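Local coordinates for protein L-Ala-D/L-Glu epimerase, a muconate lactonizing enzyme (Klebsiella pneumoniae subsp. pneumoniae MGH 78578, PDB 3FCP) that belongs to the muconate lactonizing enzyme group of the enolase superfamily and carries a magnesium ion in its barrel domain, at residues A[74-77]-A[78-82]; A[122-125]-A[126-129]; A[132-135]-A[136-140]. All coordinates share one frame; numbering follows the deposited sequence.

Contact 1. Residues A[74-77]-A[78-82]; sequences HYLT and PLLKG
Leu76 and Leu80 meet one turn apart on the inner side of the last turns of helix 65-80, part of the enolase-type N-terminal domain. Leu76 CD2 lies 4.4 Å from Leu80 CD1, an ordinary distance. Both side chains are buried against helices 88-98 and 103-121, on Met95 and Ile109. Pro78 has no N-H to give, and the helix is kinked there. Its ring instead brings CG to 3.4 Å from the carbonyl O of His74. The same CG approaches the O of Tyr75. Beyond the kink the helical bonding resumes: Leu79 N donates to Tyr75 O, and Leu80 N to Leu76 O at 3.0 Å. The open side holds the exposed His74 and Pro78. Tyr75 faces the second subunit, where its OH is hydrogen-bonded to Glu66. Thr77 OG1 sits beside its own backbone N (chi1 -64°) and bonds back to Ile72 O. This puts the methyl CG2 anti to N, alongside the Lys81 chain. Thr77 lies on Ile10 of strand 7-17, and Lys81 on Val7 and Gln9. Lys81 N closes the last turn on Thr77 O at 3.1 Å. Packing is tight here, with Lys81 CD only 3.3 Å from Thr77 CG2.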
loop_
_atom_site.group_PDB
_atom_site.type_symbol
_atom_site.label_atom_id
_atom_site.label_comp_id
_atom_site.label_asym_id
_atom_site.label_seq_id
_atom_site.Cartn_x
_atom_site.Cartn_y
_atom_site.Cartn_z
ATOM N N HIS A 74 -40.682 -22.283 8.755
ATOM C CA HIS A 74 -41.307 -21.361 7.810
ATOM C C HIS A 74 -40.666 -21.134 6.454
ATOM O O HIS A 74 -41.361 -20.765 5.510
ATOM C CB HIS A 74 -41.494 -19.994 8.465
ATOM C CG HIS A 74 -42.429 -20.005 9.630
ATOM N ND1 HIS A 74 -42.053 -20.437 10.883
ATOM C CD2 HIS A 74 -43.733 -19.652 9.728
ATOM C CE1 HIS A 74 -43.085 -20.349 11.704
ATOM N NE2 HIS A 74 -44.116 -19.876 11.028
ATOM N N TYR A 75 -39.358 -21.349 6.342
ATOM C CA TYR A 75 -38.679 -21.085 5.080
ATOM C C TYR A 75 -37.993 -22.262 4.402
ATOM O O TYR A 75 -38.277 -22.559 3.245
ATOM C CB TYR A 75 -37.686 -19.937 5.290
ATOM C CG TYR A 75 -38.384 -18.648 5.674
ATOM C CD1 TYR A 75 -39.019 -17.866 4.710
ATOM C CD2 TYR A 75 -38.483 -18.257 7.009
ATOM C CE1 TYR A 75 -39.744 -16.725 5.066
ATOM C CE2 TYR A 75 -39.209 -17.118 7.377
ATOM C CZ TYR A 75 -39.838 -16.360 6.400
ATOM O OH TYR A 75 -40.581 -15.255 6.752
ATOM N N LEU A 76 -37.097 -22.939 5.110
ATOM C CA LEU A 76 -36.396 -24.061 4.513
ATOM C C LEU A 76 -37.306 -25.239 4.155
ATOM O O LEU A 76 -37.130 -25.861 3.106
ATOM C CB LEU A 76 -35.265 -24.520 5.439
ATOM C CG LEU A 76 -34.069 -23.561 5.447
ATOM C CD1 LEU A 76 -33.180 -23.814 6.675
ATOM C CD2 LEU A 76 -33.286 -23.730 4.151
ATOM N N THR A 77 -38.286 -25.537 5.007
ATOM C CA THR A 77 -39.170 -26.663 4.746
ATOM C C THR A 77 -39.981 -26.518 3.456
ATOM O O THR A 77 -39.941 -27.396 2.594
ATOM C CB THR A 77 -40.099 -26.916 5.947
ATOM O OG1 THR A 77 -39.304 -27.304 7.075
ATOM C CG2 THR A 77 -41.101 -28.032 5.638
ATOM N N PRO A 78 -40.718 -25.409 3.298
ATOM C CA PRO A 78 -41.479 -25.298 2.050
ATOM C C PRO A 78 -40.590 -25.118 0.816
ATOM O O PRO A 78 -40.998 -25.423 -0.304
ATOM C CB PRO A 78 -42.405 -24.104 2.307
ATOM C CG PRO A 78 -41.638 -23.277 3.309
ATOM C CD PRO A 78 -41.084 -24.335 4.239
ATOM N N LEU A 79 -39.366 -24.643 1.021
ATOM C CA LEU A 79 -38.449 -24.434 -0.090
ATOM C C LEU A 79 -37.866 -25.751 -0.612
ATOM O O LEU A 79 -37.677 -25.926 -1.821
ATOM C CB LEU A 79 -37.320 -23.488 0.353
ATOM C CG LEU A 79 -36.181 -23.064 -0.587
ATOM C CD1 LEU A 79 -35.249 -24.227 -0.807
ATOM C CD2 LEU A 79 -36.739 -22.545 -1.915
ATOM N N LEU A 80 -37.608 -26.685 0.300
ATOM C CA LEU A 80 -36.995 -27.962 -0.057
ATOM C C LEU A 80 -37.919 -29.152 -0.325
ATOM O O LEU A 80 -37.532 -30.088 -1.022
ATOM C CB LEU A 80 -35.972 -28.344 1.019
ATOM C CG LEU A 80 -34.829 -27.333 1.194
ATOM C CD1 LEU A 80 -33.942 -27.740 2.370
ATOM C CD2 LEU A 80 -34.022 -27.248 -0.097
ATOM N N LYS A 81 -39.127 -29.139 0.218
ATOM C CA LYS A 81 -40.030 -30.262 -0.018
ATOM C C LYS A 81 -40.373 -30.411 -1.502
ATOM O O LYS A 81 -40.805 -29.461 -2.153
ATOM C CB LYS A 81 -41.292 -30.106 0.832
ATOM C CG LYS A 81 -41.033 -30.398 2.316
ATOM C CD LYS A 81 -42.175 -29.956 3.218
ATOM C CE LYS A 81 -43.453 -30.718 2.958
ATOM N NZ LYS A 81 -44.533 -30.220 3.857
ATOM N N GLY A 82 -40.152 -31.609 -2.034
ATOM C CA GLY A 82 -40.423 -31.856 -3.438
ATOM C C GLY A 82 -39.162 -31.835 -4.286
ATOM O O GLY A 82 -39.170 -32.293 -5.428
#

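Contact 2. Residues A[122-125]-A[126-129]; sequences GLPV and SALL
The chain is extended at Pro124 (psi 156°) and helical from Val125, and Leu128 N donates to Pro124 O at 3.3 Å and Leu129 N to Val125 O at 2.9 Å. Ala127 N adds a weak bond to Pro124 O, which therefore receives two N-H groups. The Pro124 ring lies beside this turn. Its CG is 3.9 Å from Ala127 CB and 3.7 Å from Ser126 OG. Ser126 OG is turned between its backbone N and carbonyl carbon (chi1 59°), and its hydrogen bond goes to Gln354. Pro124 is the N-cap residue of the short helix 125-128. Two residues earlier, Gly122 is the C-prime residue of the Schellman motif that ends helix 103-121. Leu123 lies between the two helices. Its CB touches Ala127 CB at 4.1 Å and also reaches Leu128 CD2. On another side of the turn Val125 and Leu129 run side by side. Val125 CG1, anti to the backbone N (chi1 175°), meets Leu129 CD1 at 3.9 Å. Both pack on helix 307-317, at His315 and Ala316 respectively. In the third subunit, Leu121 packs on Leu123 and Asn89 donates to Leu129 O.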
loop_
_atom_site.group_PDB
_atom_site.type_symbol
_atom_site.label_atom_id
_atom_site.label_comp_id
_atom_site.label_asym_id
_atom_site.label_seq_id
_atom_site.Cartn_x
_atom_site.Cartn_y
_atom_site.Cartn_z
ATOM N N GLY A 122 -24.664 -46.467 1.608
ATOM C CA GLY A 122 -24.001 -47.371 2.533
ATOM C C GLY A 122 -22.615 -46.855 2.865
ATOM O O GLY A 122 -21.673 -47.632 3.043
ATOM N N LEU A 123 -22.492 -45.534 2.957
ATOM C CA LEU A 123 -21.210 -44.900 3.241
ATOM C C LEU A 123 -21.300 -43.835 4.322
ATOM O O LEU A 123 -22.320 -43.163 4.462
ATOM C CB LEU A 123 -20.659 -44.254 1.966
ATOM C CG LEU A 123 -20.210 -45.184 0.836
ATOM C CD1 LEU A 123 -19.932 -44.372 -0.420
ATOM C CD2 LEU A 123 -18.961 -45.949 1.272
ATOM N N PRO A 124 -20.230 -43.682 5.121
ATOM C CA PRO A 124 -20.246 -42.664 6.172
ATOM C C PRO A 124 -20.112 -41.296 5.499
ATOM O O PRO A 124 -19.590 -41.202 4.387
ATOM C CB PRO A 124 -19.026 -43.025 7.024
ATOM C CG PRO A 124 -18.087 -43.658 6.031
ATOM C CD PRO A 124 -19.017 -44.517 5.208
ATOM N N VAL A 125 -20.579 -40.245 6.165
ATOM C CA VAL A 125 -20.502 -38.900 5.605
ATOM C C VAL A 125 -19.075 -38.529 5.200
ATOM O O VAL A 125 -18.865 -37.887 4.168
ATOM C CB VAL A 125 -21.045 -37.859 6.606
ATOM C CG1 VAL A 125 -20.842 -36.441 6.063
ATOM C CG2 VAL A 125 -22.517 -38.132 6.877
ATOM N N SER A 126 -18.093 -38.938 6.004
ATOM C CA SER A 126 -16.691 -38.638 5.699
ATOM C C SER A 126 -16.316 -39.134 4.296
ATOM O O SER A 126 -15.558 -38.478 3.571
ATOM C CB SER A 126 -15.768 -39.281 6.749
ATOM O OG SER A 126 -15.933 -40.690 6.795
ATOM N N ALA A 127 -16.849 -40.294 3.919
ATOM C CA ALA A 127 -16.584 -40.870 2.602
ATOM C C ALA A 127 -17.248 -40.026 1.516
ATOM O O ALA A 127 -16.693 -39.851 0.432
ATOM C CB ALA A 127 -17.106 -42.315 2.536
ATOM N N LEU A 128 -18.443 -39.518 1.801
ATOM C CA LEU A 128 -19.142 -38.674 0.840
ATOM C C LEU A 128 -18.353 -37.369 0.679
ATOM O O LEU A 128 -18.457 -36.692 -0.337
ATOM C CB LEU A 128 -20.561 -38.340 1.323
ATOM C CG LEU A 128 -21.584 -39.448 1.602
ATOM C CD1 LEU A 128 -22.960 -38.814 1.773
ATOM C CD2 LEU A 128 -21.613 -40.458 0.472
ATOM N N LEU A 129 -17.567 -37.017 1.691
ATOM C CA LEU A 129 -16.785 -35.785 1.632
ATOM C C LEU A 129 -15.384 -36.031 1.081
ATOM O O LEU A 129 -14.488 -35.203 1.234
ATOM C CB LEU A 129 -16.727 -35.132 3.018
ATOM C CG LEU A 129 -18.100 -34.791 3.617
ATOM C CD1 LEU A 129 -17.913 -34.110 4.967
ATOM C CD2 LEU A 129 -18.889 -33.893 2.667
#

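Contact 3. Residues A[132-135]-A[136-140]; sequences ALQT and ALPVL
Gln134 lies over the backbone of Ala136, where the chain enters strand 136-143, the first strand of the enolase-type barrel sheet. Its CB points toward the strand and stands 4.2 Å from Ala136 O. The next atom, CG, is anti to the backbone N (chi1 -161°) and comes to 3.1 Å from the same Ala136 O. The chain stays extended beyond CG, and the side chain crosses Pro138 at a slant. CD is 3.0 Å from that oxygen. As modelled, OE1 lies 2.9 Å from Ala136 O. Two acceptors this close make the amide assignment doubtful; a flipped amide would bring its NH2 to that oxygen. NE2 is farther from this oxygen, at 3.8 Å, and 4.3 Å from Leu137 CG. In the model as it stands, no hydrogen bond links the two segments. Gln134 O and Ala136 N are buried here with no polar partner in the model. Leu137 is buried, packing on Leu314 and Trp317 of helix 307-317. Its CD1 turns back to 3.8 Å from Gln134 O. Thr135 and Leu137 make backbone hydrogen bonds to Leu352 and to Val350 of strand 349-351. At the far end of the glutamine, OE1 stands 4.1 Å from Pro138 CD.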
loop_
_atom_site.group_PDB
_atom_site.type_symbol
_atom_site.label_atom_id
_atom_site.label_comp_id
_atom_site.label_asym_id
_atom_site.label_seq_id
_atom_site.Cartn_x
_atom_site.Cartn_y
_atom_site.Cartn_z
ATOM N N ALA A 132 -11.889 -40.065 4.771
ATOM C CA ALA A 132 -11.245 -39.640 6.002
ATOM C C ALA A 132 -9.743 -39.870 5.962
ATOM O O ALA A 132 -9.271 -40.940 5.563
ATOM C CB ALA A 132 -11.846 -40.382 7.183
ATOM N N LEU A 133 -8.997 -38.852 6.372
ATOM C CA LEU A 133 -7.544 -38.929 6.431
ATOM C C LEU A 133 -7.202 -39.584 7.763
ATOM O O LEU A 133 -6.145 -40.193 7.926
ATOM C CB LEU A 133 -6.948 -37.522 6.416
ATOM C CG LEU A 133 -6.394 -36.877 5.143
ATOM C CD1 LEU A 133 -7.128 -37.350 3.908
ATOM C CD2 LEU A 133 -6.483 -35.358 5.309
ATOM N N GLN A 134 -8.130 -39.458 8.705
ATOM C CA GLN A 134 -7.953 -39.960 10.064
ATOM C C GLN A 134 -9.325 -40.381 10.588
ATOM O O GLN A 134 -10.315 -39.673 10.375
ATOM C CB GLN A 134 -7.399 -38.812 10.908
ATOM C CG GLN A 134 -6.727 -39.173 12.196
ATOM C CD GLN A 134 -6.269 -37.930 12.939
ATOM O OE1 GLN A 134 -5.567 -38.015 13.947
ATOM N NE2 GLN A 134 -6.674 -36.761 12.443
ATOM N N THR A 135 -9.388 -41.519 11.273
ATOM C CA THR A 135 -10.657 -42.002 11.798
ATOM C C THR A 135 -10.738 -41.865 13.324
ATOM O O THR A 135 -11.698 -42.306 13.956
ATOM C CB THR A 135 -10.896 -43.468 11.358
ATOM O OG1 THR A 135 -12.286 -43.774 11.477
ATOM C CG2 THR A 135 -10.091 -44.427 12.212
ATOM N N ALA A 136 -9.713 -41.244 13.900
ATOM C CA ALA A 136 -9.627 -40.980 15.335
ATOM C C ALA A 136 -9.102 -39.544 15.432
ATOM O O ALA A 136 -7.984 -39.255 15.011
ATOM C CB ALA A 136 -8.651 -41.951 16.001
ATOM N N LEU A 137 -9.908 -38.641 15.974
ATOM C CA LEU A 137 -9.498 -37.246 16.060
ATOM C C LEU A 137 -9.228 -36.738 17.462
ATOM O O LEU A 137 -9.900 -37.129 18.421
ATOM C CB LEU A 137 -10.551 -36.354 15.398
ATOM C CG LEU A 137 -10.669 -36.450 13.873
ATOM C CD1 LEU A 137 -11.265 -37.789 13.477
ATOM C CD2 LEU A 137 -11.536 -35.315 13.367
ATOM N N PRO A 138 -8.234 -35.842 17.600
ATOM C CA PRO A 138 -7.898 -35.285 18.911
ATOM C C PRO A 138 -8.962 -34.301 19.374
ATOM O O PRO A 138 -9.551 -33.570 18.572
ATOM C CB PRO A 138 -6.547 -34.621 18.665
ATOM C CG PRO A 138 -6.666 -34.168 17.235
ATOM C CD PRO A 138 -7.300 -35.359 16.567
ATOM N N VAL A 139 -9.212 -34.298 20.676
ATOM C CA VAL A 139 -10.200 -33.419 21.281
ATOM C C VAL A 139 -9.590 -32.854 22.564
ATOM O O VAL A 139 -9.241 -33.608 23.478
ATOM C CB VAL A 139 -11.490 -34.192 21.647
ATOM C CG1 VAL A 139 -12.487 -33.259 22.311
ATOM C CG2 VAL A 139 -12.096 -34.824 20.402
ATOM N N LEU A 140 -9.441 -31.537 22.630
ATOM C CA LEU A 140 -8.878 -30.929 23.826
ATOM C C LEU A 140 -9.990 -30.714 24.843
ATOM O O LEU A 140 -11.152 -31.025 24.576
ATOM C CB LEU A 140 -8.200 -29.601 23.474
ATOM C CG LEU A 140 -8.985 -28.549 22.682
ATOM C CD1 LEU A 140 -10.062 -27.912 23.558
ATOM C CD2 LEU A 140 -8.012 -27.481 22.178
#

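Overall arrangement
The three contacts follow one another along the chain. Contact 1 closes helix 65-80. Contact 2 joins the end of helix 103-121 to helix 125-128. Contact 3 leads into strand 136-143. Contacts 1 and 2 are partly buried and lie about 16 Å apart at their nearest atoms. Contact 3 is mostly at the surface. It touches contact 2, where Ser126 CB packs on Ala132 CB at 4.1 Å. Both of these also lean on helix 307-317 and meet the third subunit, whereas contact 1 meets the second. Their chemistry differs too. Helical backbone bonds and apolar packing hold 1 and 2. Contact 3 has no modelled hydrogen bond across it; its backbone instead bonds to the 350-352 region.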